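Local coordinates for uncharacterized protein DUF1185 (Bordetella bronchiseptica RB50, PDB 3BYQ) that is of unknown function, but has a variant of the Bacillus chorismate mutase fold and may play a role in amino-acid metabolism, at residues N40-Y46 with D89-H94. Sequence-based numbering, arbitrary orientation. Where two conformers were deposited one is given.
Sequences NPYAGRY and DGEMEH. With EDO (1,2-ethanediol), chain S.
Two loops of a variant chorismate-mutase-like fold meet at a subunit interface: 40-46 links strand 29-39 to helix 51-72; loop 89-94 follows strand 79-86 and leads into the short helix 93-96. The first makes overlapping beta turns, type I over Asn-40 to Ala-43 and type II over Tyr-42 to Arg-45, where phi/psi 87/1 at Gly-44 calls for glycine. Asn-40 (chi1 t) closes an Asx turn, Tyr-42 N to Asn-40 OD1 2.9 Å. Nearest CA atoms are those of Ala-43 and Gly-90, 4.6 Å apart; beside them Gly-44 N donates to Asp-89 O at 2.8 Å. His-94 (chi1 m) fills the space between the loops, ND1 3.0 Å from Asn-40 ND2 and NE2 3.4 Å from Tyr-42 CB; Asn-40 OD1 lies over one face of the imidazole. Asp-89 forms a salt bridge with Arg-160, Glu-91 with Arg-177 of the second subunit. From a CA-to-CB bond pointing away, Arg-45 folds back, NH2 donating to Pro-41 O at 2.8 Å. O1 of a 1,2-ethanediol, probably from the crystallisation liquor, donates to Ala-43 O at 2.6 Å. A water joins the loops, donating to Arg-45 O (2.8 Å) and Glu-91 OE2 (2.6 Å) and hydrogen-bonded to His-94 NE2 (2.8 Å).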
loop_
_atom_site.group_PDB
_atom_site.type_symbol
_atom_site.label_atom_id
_atom_site.label_comp_id
_atom_site.label_asym_id
_atom_site.label_seq_id
_atom_site.Cartn_x
_atom_site.Cartn_y
_atom_site.Cartn_z
ATOM N N ASN B 40 -6.617 13.588 19.094
ATOM C CA ASN B 40 -5.683 14.694 19.046
ATOM C C ASN B 40 -6.396 15.976 19.453
ATOM O O ASN B 40 -7.186 16.495 18.679
ATOM C CB ASN B 40 -5.121 14.882 17.630
ATOM C CG ASN B 40 -4.043 15.932 17.552
ATOM O OD1 ASN B 40 -3.828 16.674 18.497
ATOM N ND2 ASN B 40 -3.342 15.986 16.421
ATOM N N PRO B 41 -6.118 16.512 20.656
ATOM C CA PRO B 41 -6.835 17.734 21.056
ATOM C C PRO B 41 -6.486 19.005 20.269
ATOM O O PRO B 41 -7.155 20.038 20.460
ATOM C CB PRO B 41 -6.397 17.940 22.514
ATOM C CG PRO B 41 -5.754 16.718 22.924
ATOM C CD PRO B 41 -5.154 16.121 21.692
ATOM N N TYR B 42 -5.442 18.934 19.428
ATOM C CA TYR B 42 -4.945 20.083 18.637
ATOM C C TYR B 42 -5.102 19.976 17.133
ATOM O O TYR B 42 -4.612 20.837 16.384
ATOM C CB TYR B 42 -3.475 20.332 18.987
ATOM C CG TYR B 42 -3.326 20.411 20.476
ATOM C CD1 TYR B 42 -3.771 21.525 21.167
ATOM C CD2 TYR B 42 -2.798 19.354 21.206
ATOM C CE1 TYR B 42 -3.678 21.589 22.548
ATOM C CE2 TYR B 42 -2.709 19.408 22.567
ATOM C CZ TYR B 42 -3.161 20.531 23.238
ATOM O OH TYR B 42 -3.065 20.621 24.605
ATOM N N ALA B 43 -5.739 18.891 16.705
ATOM C CA ALA B 43 -5.939 18.634 15.264
ATOM C C ALA B 43 -6.668 19.797 14.676
ATOM O O ALA B 43 -7.679 20.272 15.243
ATOM C CB ALA B 43 -6.760 17.373 15.022
ATOM N N GLY B 44 -6.161 20.251 13.542
ATOM C CA GLY B 44 -6.811 21.307 12.795
ATOM C C GLY B 44 -6.499 22.739 13.115
ATOM O O GLY B 44 -7.106 23.659 12.552
ATOM N N ARG B 45 -5.603 22.939 14.067
ATOM C CA ARG B 45 -5.173 24.275 14.440
ATOM C C ARG B 45 -3.763 24.236 14.966
ATOM O O ARG B 45 -3.240 23.177 15.303
ATOM C CB ARG B 45 -6.096 24.914 15.466
ATOM C CG ARG B 45 -6.016 24.303 16.854
ATOM C CD ARG B 45 -6.983 24.989 17.842
ATOM N NE ARG B 45 -6.774 24.473 19.208
ATOM C CZ ARG B 45 -7.204 23.290 19.591
ATOM N NH1 ARG B 45 -7.874 22.546 18.758
ATOM N NH2 ARG B 45 -6.952 22.841 20.802
ATOM N N TYR B 46 -3.144 25.403 14.927
ATOM C CA TYR B 46 -1.801 25.576 15.440
ATOM C C TYR B 46 -1.829 26.001 16.890
ATOM O O TYR B 46 -2.288 27.090 17.222
ATOM C CB TYR B 46 -1.015 26.600 14.637
ATOM C CG TYR B 46 0.389 26.756 15.166
ATOM C CD1 TYR B 46 1.399 25.872 14.783
ATOM C CD2 TYR B 46 0.703 27.778 16.055
ATOM C CE1 TYR B 46 2.677 26.015 15.263
ATOM C CE2 TYR B 46 1.990 27.921 16.547
ATOM C CZ TYR B 46 2.964 27.020 16.149
ATOM O OH TYR B 46 4.251 27.146 16.602
ATOM N N ASP B 89 -4.825 15.502 9.987
ATOM C CA ASP B 89 -5.234 16.840 10.443
ATOM C C ASP B 89 -4.311 17.410 11.533
ATOM O O ASP B 89 -4.544 18.510 12.009
ATOM C CB ASP B 89 -6.700 16.868 10.900
ATOM C CG ASP B 89 -7.687 16.775 9.763
ATOM O OD1 ASP B 89 -7.289 16.651 8.569
ATOM O OD2 ASP B 89 -8.904 16.821 10.065
ATOM N N GLY B 90 -3.271 16.682 11.912
ATOM C CA GLY B 90 -2.325 17.124 12.911
ATOM C C GLY B 90 -1.039 17.592 12.278
ATOM O O GLY B 90 -0.997 17.928 11.094
ATOM N N GLU B 91 0.005 17.634 13.095
ATOM C CA GLU B 91 1.339 18.023 12.658
ATOM C C GLU B 91 2.367 17.158 13.361
ATOM O O GLU B 91 2.086 16.536 14.389
ATOM C CB GLU B 91 1.633 19.500 12.899
ATOM C CG GLU B 91 1.650 19.912 14.351
ATOM C CD GLU B 91 2.022 21.387 14.522
ATOM O OE1 GLU B 91 3.201 21.768 14.285
ATOM O OE2 GLU B 91 1.122 22.179 14.912
HETATM N N MSE B 92 3.577 17.172 12.819
HETATM C CA MSE B 92 4.676 16.353 13.321
HETATM C C MSE B 92 4.923 16.635 14.798
HETATM O O MSE B 92 5.192 15.726 15.568
HETATM C CB MSE B 92 5.964 16.636 12.530
HETATM C CG MSE B 92 7.030 15.571 12.600
HETATM SE SE MSE B 92 6.520 13.850 11.839
HETATM C CE MSE B 92 8.279 13.351 11.128
ATOM N N GLU B 93 4.809 17.904 15.163
ATOM C CA GLU B 93 5.070 18.303 16.556
ATOM C C GLU B 93 4.156 17.571 17.550
ATOM O O GLU B 93 4.524 17.342 18.701
ATOM C CB GLU B 93 5.004 19.818 16.728
ATOM C CG GLU B 93 5.855 20.325 17.829
ATOM C CD GLU B 93 7.321 20.249 17.503
ATOM O OE1 GLU B 93 7.643 19.939 16.329
ATOM O OE2 GLU B 93 8.147 20.534 18.402
ATOM N N HIS B 94 2.968 17.162 17.102
ATOM C CA HIS B 94 2.036 16.426 17.977
ATOM C C HIS B 94 2.533 15.006 18.300
ATOM O O HIS B 94 2.103 14.378 19.252
ATOM C CB HIS B 94 0.647 16.331 17.360
ATOM C CG HIS B 94 -0.007 17.650 17.114
ATOM N ND1 HIS B 94 -0.968 17.819 16.137
ATOM C CD2 HIS B 94 0.165 18.862 17.702
ATOM C CE1 HIS B 94 -1.357 19.087 16.137
ATOM N NE2 HIS B 94 -0.684 19.744 17.078
HETATM C C1 EDO S . -9.741 23.163 15.255
HETATM O O1 EDO S . -8.438 22.714 15.650
HETATM C C2 EDO S . -10.678 21.966 15.229
HETATM O O2 EDO S . -11.002 21.647 16.597
HETATM O O HOH W 1 -0.885 22.513 16.608
HETATM O O HOH W 2 -2.860 20.681 13.635
#